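Local coordinates for CaaX farnesyltransferase alpha subunit Ram2 (Aspergillus fumigatus, PDB 4L9P) that forms, with the beta subunit Ram1, the heterodimeric protein farnesyltransferase that attaches a farnesyl group to the cysteine of CaaX-type substrate proteins, at the interface of chains A and B. Coordinates in Å, arbitrary orientation; residue numbers count along the deposited sequence, not the author numbering. Chains: chain A, CaaX farnesyltransferase alpha subunit Ram2; chain B, CaaX farnesyltransferase beta subunit Ram1.

Contact 1: the interface of chains A and B. Residues chain A 47-50, 53, 83-84, 87; chain B 141-142, 145, 148.
The phenol oxygen OH of A:Tyr53 is held by two hydrogen bonds, one given and one received. It donates to carboxylate oxygen OD2 of B:Asp148 at 2.7 Å, using the anti lone pair of OD2, and OD2 lies in plane at the edge of the tyrosine ring. It accepts from the amide ND2 of A:Asn84 at 3.1 Å, in a nearly straight bond (168° at H) that lies in the amide plane. The other carboxylate oxygen, OD1 of B:Asp148, takes a short bond of 2.5 Å from OH of A:Tyr49, which arrives from above the carboxylate plane. Each oxygen of the aspartate thus faces its own phenol, and the two donors would be expected to stabilise its negative charge. The imidazole of A:His87, its edge turned to the A:Tyr53 hydroxyl, may add to this if protonated. B:Asp148 reaches the pair with CG anti to its backbone N (chi1 -161°). Three residues earlier on the same 3-10 helix, B:Val145 and A:Tyr53 reach toward each other, and the CG2 methyl ends over the ring centre, 3.4 Å from the centroid, in a CH-pi contact. The A:Tyr53 ring is therefore fixed both across its face and at its hydroxyl. At the start of the beta-subunit 3-10 helix, a water joins A:Ser50 N to B:Ala142 O. The site docks 3-10 helix 142-150 against loop 47-50, the first turn of helix 51-65 and the end of helix 71-83, helping to hold the heterodimer together.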
loop_
_atom_site.group_PDB
_atom_site.type_symbol
_atom_site.label_atom_id
_atom_site.label_comp_id
_atom_site.label_asym_id
_atom_site.label_seq_id
_atom_site.Cartn_x
_atom_site.Cartn_y
_atom_site.Cartn_z
ATOM N N ILE A 47 -14.042 14.252 17.701
ATOM C CA ILE A 47 -13.028 14.162 18.748
ATOM C C ILE A 47 -13.265 15.313 19.711
ATOM O O ILE A 47 -13.385 16.477 19.296
ATOM C CB ILE A 47 -11.588 14.231 18.174
ATOM C CG1 ILE A 47 -11.366 13.047 17.218
ATOM C CG2 ILE A 47 -10.555 14.180 19.308
ATOM C CD1 ILE A 47 -10.165 13.282 16.266
ATOM N N SER A 48 -13.361 14.978 20.995
ATOM C CA SER A 48 -13.504 16.011 22.015
ATOM C C SER A 48 -12.127 16.637 22.347
ATOM O O SER A 48 -11.529 16.316 23.386
ATOM C CB SER A 48 -14.160 15.412 23.281
ATOM O OG SER A 48 -15.542 15.210 23.059
ATOM N N TYR A 49 -11.676 17.543 21.477
ATOM C CA TYR A 49 -10.357 18.152 21.558
ATOM C C TYR A 49 -10.110 18.850 22.878
ATOM O O TYR A 49 -11.015 19.359 23.512
ATOM C CB TYR A 49 -10.156 19.201 20.423
ATOM C CG TYR A 49 -10.467 18.683 19.026
ATOM C CD1 TYR A 49 -9.605 17.824 18.371
ATOM C CD2 TYR A 49 -11.630 19.075 18.384
ATOM C CE1 TYR A 49 -9.867 17.364 17.119
ATOM C CE2 TYR A 49 -11.927 18.626 17.142
ATOM C CZ TYR A 49 -11.024 17.782 16.495
ATOM O OH TYR A 49 -11.328 17.336 15.226
ATOM N N SER A 50 -8.861 18.848 23.301
ATOM C CA SER A 50 -8.520 19.614 24.498
ATOM C C SER A 50 -8.753 21.103 24.251
ATOM O O SER A 50 -8.664 21.574 23.124
ATOM C CB SER A 50 -7.051 19.391 24.794
ATOM O OG SER A 50 -6.251 19.988 23.790
ATOM N N TYR A 53 -5.800 22.595 22.295
ATOM C CA TYR A 53 -5.760 22.296 20.871
ATOM C C TYR A 53 -6.866 23.056 20.137
ATOM O O TYR A 53 -6.640 23.555 19.031
ATOM C CB TYR A 53 -5.887 20.776 20.684
ATOM C CG TYR A 53 -5.726 20.295 19.238
ATOM C CD1 TYR A 53 -4.452 20.171 18.668
ATOM C CD2 TYR A 53 -6.841 19.997 18.447
ATOM C CE1 TYR A 53 -4.265 19.719 17.390
ATOM C CE2 TYR A 53 -6.678 19.487 17.143
ATOM C CZ TYR A 53 -5.398 19.375 16.628
ATOM O OH TYR A 53 -5.253 18.860 15.375
ATOM N N MET A 83 1.411 19.091 19.800
ATOM C CA MET A 83 0.165 18.409 20.196
ATOM C C MET A 83 -0.272 17.321 19.240
ATOM O O MET A 83 -0.832 16.308 19.663
ATOM C CB MET A 83 -0.977 19.422 20.372
ATOM C CG MET A 83 -0.768 20.306 21.626
ATOM S SD MET A 83 -2.128 21.481 21.798
ATOM C CE MET A 83 -1.654 22.709 20.645
ATOM N N ASN A 84 -0.006 17.515 17.952
ATOM C CA ASN A 84 -0.466 16.596 16.899
ATOM C C ASN A 84 0.476 16.662 15.703
ATOM O O ASN A 84 0.282 17.466 14.789
ATOM C CB ASN A 84 -1.871 16.943 16.466
ATOM C CG ASN A 84 -2.374 16.039 15.364
ATOM O OD1 ASN A 84 -1.728 15.020 15.025
ATOM N ND2 ASN A 84 -3.517 16.403 14.772
ATOM N N HIS A 87 -0.758 16.465 11.862
ATOM C CA HIS A 87 -1.613 17.495 11.247
ATOM C C HIS A 87 -0.917 17.936 9.977
ATOM O O HIS A 87 -0.019 18.782 10.017
ATOM C CB HIS A 87 -1.725 18.625 12.277
ATOM C CG HIS A 87 -2.748 19.669 11.963
ATOM N ND1 HIS A 87 -2.681 20.493 10.852
ATOM C CD2 HIS A 87 -3.819 20.099 12.693
ATOM C CE1 HIS A 87 -3.702 21.335 10.884
ATOM N NE2 HIS A 87 -4.426 21.099 11.981
ATOM N N PRO B 141 -12.414 10.681 22.929
ATOM C CA PRO B 141 -11.799 11.593 23.911
ATOM C C PRO B 141 -10.590 12.337 23.330
ATOM O O PRO B 141 -10.106 11.974 22.243
ATOM C CB PRO B 141 -11.372 10.657 25.068
ATOM C CG PRO B 141 -11.403 9.331 24.545
ATOM C CD PRO B 141 -12.261 9.269 23.315
ATOM N N ALA B 142 -10.158 13.373 24.038
ATOM C CA ALA B 142 -9.062 14.264 23.639
ATOM C C ALA B 142 -7.808 13.536 23.237
ATOM O O ALA B 142 -7.089 14.026 22.365
ATOM C CB ALA B 142 -8.728 15.273 24.770
ATOM N N VAL B 145 -6.567 12.968 19.568
ATOM C CA VAL B 145 -6.322 14.131 18.714
ATOM C C VAL B 145 -5.488 13.796 17.462
ATOM O O VAL B 145 -5.681 14.436 16.430
ATOM C CB VAL B 145 -5.601 15.278 19.512
ATOM C CG1 VAL B 145 -4.277 14.756 20.094
ATOM C CG2 VAL B 145 -5.396 16.537 18.654
ATOM N N ASP B 148 -7.179 13.581 14.099
ATOM C CA ASP B 148 -7.886 14.732 13.530
ATOM C C ASP B 148 -7.831 14.748 12.014
ATOM O O ASP B 148 -8.841 15.001 11.349
ATOM C CB ASP B 148 -7.225 16.008 14.079
ATOM C CG ASP B 148 -8.101 17.229 13.948
ATOM O OD1 ASP B 148 -9.324 17.070 13.759
ATOM O OD2 ASP B 148 -7.547 18.342 14.095
HETATM O O HOH W 1 -7.064 16.986 22.051
#

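Contact 2: the interface of chains A and B. Residues chain A 256-258, 301-304, 338; chain B 82, 84.
A small, mixed apolar and polar patch of the alpha-beta heterodimer interface, this contact seats an extended beta-subunit segment on alpha-subunit loops and helix ends, helping to fasten the two chains. B:Ile82 supplies the apolar part. Its CG1 branch, anti to the carbonyl carbon (chi1 -65°), carries CD1 in among A:Val301, A:Ser304 and A:Tyr338. CD1 touches ring atom CD1 of A:Tyr338 at 3.8 Å, the two side chains crossing at about a right angle, while A:Val301 CB packs over one face of that ring, toward the rim. The CG2 branch of B:Ile82 lies against CG of A:Glu257 at 3.8 Å. That glutamate is bent at chi2 (54°), which turns its carboxylate to the start of helix 304-317. There OE1 accepts from the backbone N of A:Ser304 at 2.8 Å and OE2 from its hydroxyl OG at 2.6 Å, both on syn lone pairs. The carboxylate so caps the helix, its charge probably eased by the helix N-terminus, and its aliphatic part is kept in place as a wall for the isoleucine. Waters bridge the chains, one from B:Ile82 N to A:Tyr338 O and one from A:Lys302 O to OD1 of B:Asp84. Besides that water, OD1 of B:Asp84 accepts a direct hydrogen bond from the backbone N of A:Glu257 on its syn lone pair, at 2.9 Å and 158° at H.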
loop_
_atom_site.group_PDB
_atom_site.type_symbol
_atom_site.label_atom_id
_atom_site.label_comp_id
_atom_site.label_asym_id
_atom_site.label_seq_id
_atom_site.Cartn_x
_atom_site.Cartn_y
_atom_site.Cartn_z
ATOM N N PRO A 256 20.700 -19.333 4.642
ATOM C CA PRO A 256 20.246 -19.623 3.272
ATOM C C PRO A 256 18.737 -19.478 3.059
ATOM O O PRO A 256 18.351 -19.338 1.907
ATOM C CB PRO A 256 20.644 -21.120 3.086
ATOM C CG PRO A 256 21.835 -21.244 3.944
ATOM C CD PRO A 256 21.460 -20.472 5.211
ATOM N N GLU A 257 17.912 -19.516 4.107
ATOM C CA GLU A 257 16.466 -19.348 3.888
ATOM C C GLU A 257 16.058 -17.864 3.814
ATOM O O GLU A 257 14.885 -17.565 3.636
ATOM C CB GLU A 257 15.698 -20.091 4.987
ATOM C CG GLU A 257 14.183 -20.264 4.781
ATOM C CD GLU A 257 13.788 -20.909 3.472
ATOM O OE1 GLU A 257 14.665 -21.473 2.808
ATOM O OE2 GLU A 257 12.576 -20.883 3.119
ATOM N N ASN A 258 17.016 -16.938 3.892
ATOM C CA ASN A 258 16.696 -15.499 3.833
ATOM C C ASN A 258 16.403 -15.099 2.384
ATOM O O ASN A 258 17.301 -15.116 1.539
ATOM C CB ASN A 258 17.936 -14.805 4.322
ATOM C CG ASN A 258 17.922 -13.298 4.186
ATOM O OD1 ASN A 258 16.886 -12.659 3.979
ATOM N ND2 ASN A 258 19.122 -12.712 4.362
ATOM N N VAL A 301 17.290 -30.240 2.298
ATOM C CA VAL A 301 17.189 -28.916 1.682
ATOM C C VAL A 301 17.429 -27.806 2.678
ATOM O O VAL A 301 16.756 -27.731 3.704
ATOM C CB VAL A 301 15.769 -28.748 1.084
ATOM C CG1 VAL A 301 15.485 -27.289 0.625
ATOM C CG2 VAL A 301 15.533 -29.788 -0.044
ATOM N N LYS A 302 18.370 -26.927 2.370
ATOM C CA LYS A 302 18.662 -25.842 3.291
ATOM C C LYS A 302 18.054 -24.522 2.861
ATOM O O LYS A 302 18.115 -23.542 3.621
ATOM C CB LYS A 302 20.175 -25.681 3.410
ATOM C CG LYS A 302 20.868 -26.976 3.975
ATOM C CD LYS A 302 22.392 -26.783 4.245
ATOM C CE LYS A 302 23.239 -27.948 3.688
ATOM N NZ LYS A 302 23.266 -28.086 2.142
ATOM N N SER A 303 17.500 -24.478 1.657
ATOM C CA SER A 303 16.899 -23.221 1.158
ATOM C C SER A 303 15.786 -23.459 0.158
ATOM O O SER A 303 16.035 -24.060 -0.916
ATOM C CB SER A 303 17.990 -22.360 0.487
ATOM O OG SER A 303 17.407 -21.137 0.003
ATOM N N SER A 304 14.559 -22.989 0.468
ATOM C CA SER A 304 13.477 -23.067 -0.516
ATOM C C SER A 304 13.776 -22.188 -1.740
ATOM O O SER A 304 13.341 -22.471 -2.877
ATOM C CB SER A 304 12.143 -22.695 0.123
ATOM O OG SER A 304 12.167 -21.338 0.556
ATOM N N TYR A 338 8.179 -27.575 0.947
ATOM C CA TYR A 338 9.091 -26.486 1.369
ATOM C C TYR A 338 8.458 -25.073 1.303
ATOM O O TYR A 338 8.990 -24.179 1.967
ATOM C CB TYR A 338 10.378 -26.557 0.549
ATOM C CG TYR A 338 11.128 -27.819 0.904
ATOM C CD1 TYR A 338 11.634 -28.012 2.187
ATOM C CD2 TYR A 338 11.245 -28.849 0.002
ATOM C CE1 TYR A 338 12.286 -29.186 2.540
ATOM C CE2 TYR A 338 11.868 -30.023 0.344
ATOM C CZ TYR A 338 12.402 -30.180 1.612
ATOM O OH TYR A 338 13.009 -31.356 1.916
ATOM N N ILE B 82 12.089 -25.480 7.215
ATOM C CA ILE B 82 13.473 -25.046 7.093
ATOM C C ILE B 82 13.715 -23.987 8.120
ATOM O O ILE B 82 12.952 -22.996 8.210
ATOM C CB ILE B 82 13.782 -24.462 5.702
ATOM C CG1 ILE B 82 13.656 -25.539 4.614
ATOM C CG2 ILE B 82 15.216 -23.831 5.662
ATOM C CD1 ILE B 82 13.604 -24.907 3.202
ATOM N N ASP B 84 16.954 -21.620 9.601
ATOM C CA ASP B 84 18.341 -21.168 9.631
ATOM C C ASP B 84 18.820 -21.125 11.078
ATOM O O ASP B 84 18.061 -20.822 11.975
ATOM C CB ASP B 84 18.432 -19.715 9.161
ATOM C CG ASP B 84 18.253 -19.503 7.619
ATOM O OD1 ASP B 84 18.435 -20.418 6.821
ATOM O OD2 ASP B 84 17.974 -18.335 7.221
HETATM O O HOH W 2 10.330 -24.500 4.903
HETATM O O HOH W 3 18.802 -23.092 6.175
#

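Contact 3: the interface of chains A and B. Residues chain A 192-195, 254-255; chain B 84, 86-91.
This is a strongly polar section of the heterodimer interface, where an arginine and an aspartate of the alpha subunit hold the beta-subunit segment leading into helix 89-105, probably helping to set the register of the two chains. A:Arg195, extended from CG to NE, lays its guanidinium end-on to the backbone carbonyl of B:Leu86. NH1 and NH2 both bond that one oxygen, NH2 at 2.9 Å and within the carbonyl plane. NH2 also forms a salt bridge with OD2 of B:Asp84 at 3.1 Å, tip to tip and nearly coplanar, on the anti lone pair of that oxygen. With its partners close to its plane, the rotation of the guanidinium is fixed, and methyl CG2 of B:Thr91 sits over the centre of one face. A:Asp193, with CG anti to its backbone N (chi1 -173°), presents its carboxylate to the helix start. Within its own chain, OD1 accepts a hydrogen bond from the backbone N of A:Arg195. OD2 accepts one from OG1 of B:Thr90 at 2.7 Å and another from that residue's backbone N-H. These donors meet the carboxylate from above its plane, and the helix N-terminus probably favours its charge. B:Thr88 joins the two alpha-subunit residues: its hydroxyl OG1 donates to OD1 of A:Asp193 at 2.7 Å, also from above the carboxylate plane, and accepts a hydrogen bond from NH1 of A:Arg195 at 3.0 Å, in the guanidinium plane.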
loop_
_atom_site.group_PDB
_atom_site.type_symbol
_atom_site.label_atom_id
_atom_site.label_comp_id
_atom_site.label_asym_id
_atom_site.label_seq_id
_atom_site.Cartn_x
_atom_site.Cartn_y
_atom_site.Cartn_z
ATOM N N ALA A 192 24.191 -6.320 11.127
ATOM C CA ALA A 192 23.321 -6.453 12.301
ATOM C C ALA A 192 22.157 -7.394 11.978
ATOM O O ALA A 192 21.756 -8.162 12.868
ATOM C CB ALA A 192 22.784 -5.064 12.696
ATOM N N ASP A 193 21.600 -7.300 10.776
ATOM C CA ASP A 193 20.449 -8.184 10.432
ATOM C C ASP A 193 20.499 -8.407 8.920
ATOM O O ASP A 193 20.027 -7.568 8.143
ATOM C CB ASP A 193 19.109 -7.584 10.865
ATOM C CG ASP A 193 17.957 -8.536 10.678
ATOM O OD1 ASP A 193 18.167 -9.582 10.021
ATOM O OD2 ASP A 193 16.871 -8.207 11.191
ATOM N N VAL A 194 21.075 -9.528 8.492
ATOM C CA VAL A 194 21.219 -9.830 7.073
ATOM C C VAL A 194 19.851 -9.975 6.375
ATOM O O VAL A 194 19.784 -9.939 5.133
ATOM C CB VAL A 194 22.119 -11.097 6.889
ATOM C CG1 VAL A 194 21.407 -12.385 7.439
ATOM C CG2 VAL A 194 22.568 -11.242 5.433
ATOM N N ARG A 195 18.796 -10.083 7.169
ATOM C CA ARG A 195 17.434 -10.180 6.603
ATOM C C ARG A 195 16.737 -8.851 6.425
ATOM O O ARG A 195 15.532 -8.794 6.167
ATOM C CB ARG A 195 16.565 -11.104 7.475
ATOM C CG ARG A 195 17.165 -12.522 7.442
ATOM C CD ARG A 195 16.833 -13.223 8.673
ATOM N NE ARG A 195 17.264 -14.639 8.690
ATOM C CZ ARG A 195 17.968 -15.165 9.685
ATOM N NH1 ARG A 195 18.381 -14.414 10.693
ATOM N NH2 ARG A 195 18.226 -16.469 9.680
ATOM N N GLU A 254 25.358 -17.344 5.128
ATOM C CA GLU A 254 25.106 -17.091 6.549
ATOM C C GLU A 254 23.707 -17.472 6.989
ATOM O O GLU A 254 23.478 -17.690 8.196
ATOM C CB GLU A 254 25.318 -15.608 6.887
ATOM C CG GLU A 254 26.732 -15.130 6.603
ATOM C CD GLU A 254 26.910 -13.618 6.666
ATOM O OE1 GLU A 254 25.944 -12.850 6.696
ATOM O OE2 GLU A 254 28.067 -13.194 6.712
ATOM N N ALA A 255 22.756 -17.543 6.033
ATOM C CA ALA A 255 21.321 -17.753 6.374
ATOM C C ALA A 255 20.603 -18.073 5.089
ATOM O O ALA A 255 20.019 -17.225 4.453
ATOM C CB ALA A 255 20.702 -16.496 7.070
ATOM N N ASP B 84 16.954 -21.620 9.601
ATOM C CA ASP B 84 18.341 -21.168 9.631
ATOM C C ASP B 84 18.820 -21.125 11.078
ATOM O O ASP B 84 18.061 -20.822 11.975
ATOM C CB ASP B 84 18.432 -19.715 9.161
ATOM C CG ASP B 84 18.253 -19.503 7.619
ATOM O OD1 ASP B 84 18.435 -20.418 6.821
ATOM O OD2 ASP B 84 17.974 -18.335 7.221
ATOM N N LEU B 86 21.059 -18.933 12.262
ATOM C CA LEU B 86 21.361 -17.558 12.679
ATOM C C LEU B 86 20.118 -16.825 13.174
ATOM O O LEU B 86 19.131 -16.720 12.429
ATOM C CB LEU B 86 21.927 -16.817 11.481
ATOM C CG LEU B 86 22.189 -15.322 11.725
ATOM C CD1 LEU B 86 23.353 -15.088 12.710
ATOM C CD2 LEU B 86 22.437 -14.595 10.391
ATOM N N SER B 87 20.183 -16.261 14.376
ATOM C CA SER B 87 19.106 -15.438 14.930
ATOM C C SER B 87 19.413 -13.951 14.697
ATOM O O SER B 87 20.529 -13.479 15.016
ATOM C CB SER B 87 19.022 -15.668 16.437
ATOM O OG SER B 87 17.978 -14.884 16.981
ATOM N N THR B 88 18.453 -13.216 14.106
ATOM C CA THR B 88 18.519 -11.763 14.041
ATOM C C THR B 88 17.184 -11.170 14.473
ATOM O O THR B 88 16.233 -11.926 14.753
ATOM C CB THR B 88 18.810 -11.265 12.618
ATOM O OG1 THR B 88 17.753 -11.674 11.739
ATOM C CG2 THR B 88 20.179 -11.759 12.084
ATOM N N GLU B 89 17.058 -9.847 14.548
ATOM C CA GLU B 89 15.815 -9.274 15.007
ATOM C C GLU B 89 14.642 -9.729 14.132
ATOM O O GLU B 89 13.552 -9.979 14.631
ATOM C CB GLU B 89 15.908 -7.748 15.001
ATOM C CG GLU B 89 14.616 -7.063 15.415
ATOM C CD GLU B 89 14.705 -5.543 15.498
ATOM O OE1 GLU B 89 15.002 -4.848 14.483
ATOM O OE2 GLU B 89 14.462 -5.018 16.606
ATOM N N THR B 90 14.889 -9.866 12.832
ATOM C CA THR B 90 13.831 -10.339 11.922
ATOM C C THR B 90 13.312 -11.705 12.359
ATOM O O THR B 90 12.086 -11.898 12.400
ATOM C CB THR B 90 14.377 -10.444 10.440
ATOM O OG1 THR B 90 14.663 -9.121 9.986
ATOM C CG2 THR B 90 13.371 -11.070 9.494
ATOM N N THR B 91 14.214 -12.660 12.658
ATOM C CA THR B 91 13.724 -13.984 13.024
ATOM C C THR B 91 13.128 -13.985 14.397
ATOM O O THR B 91 12.213 -14.799 14.632
ATOM C CB THR B 91 14.772 -15.076 12.884
ATOM O OG1 THR B 91 15.904 -14.751 13.694
ATOM C CG2 THR B 91 15.189 -15.201 11.411
HETATM O O HOH W 4 19.527 -8.324 14.492
HETATM O O HOH W 5 21.729 -19.459 9.489
#

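Contacts 2 and 3 are neighbours, their C-alpha centres about 13 Å apart, and they share B:Asp84, whose two carboxylate oxygens are divided between them. Together they follow one beta-subunit stretch, from an extended segment into helix 89-105, across the loops after alpha-subunit helices 180-192 and 238-254, the start of helix 304-317 and the end of helix 323-338. The C-alpha centre of contact 1 is about 48 Å from that of contact 2 and about 41 Å from that of contact 3; it pairs 3-10 helix 142-150 with helix 51-65, the loop before it and the end of helix 71-83. Such widely separated points should limit rocking within the heterodimer.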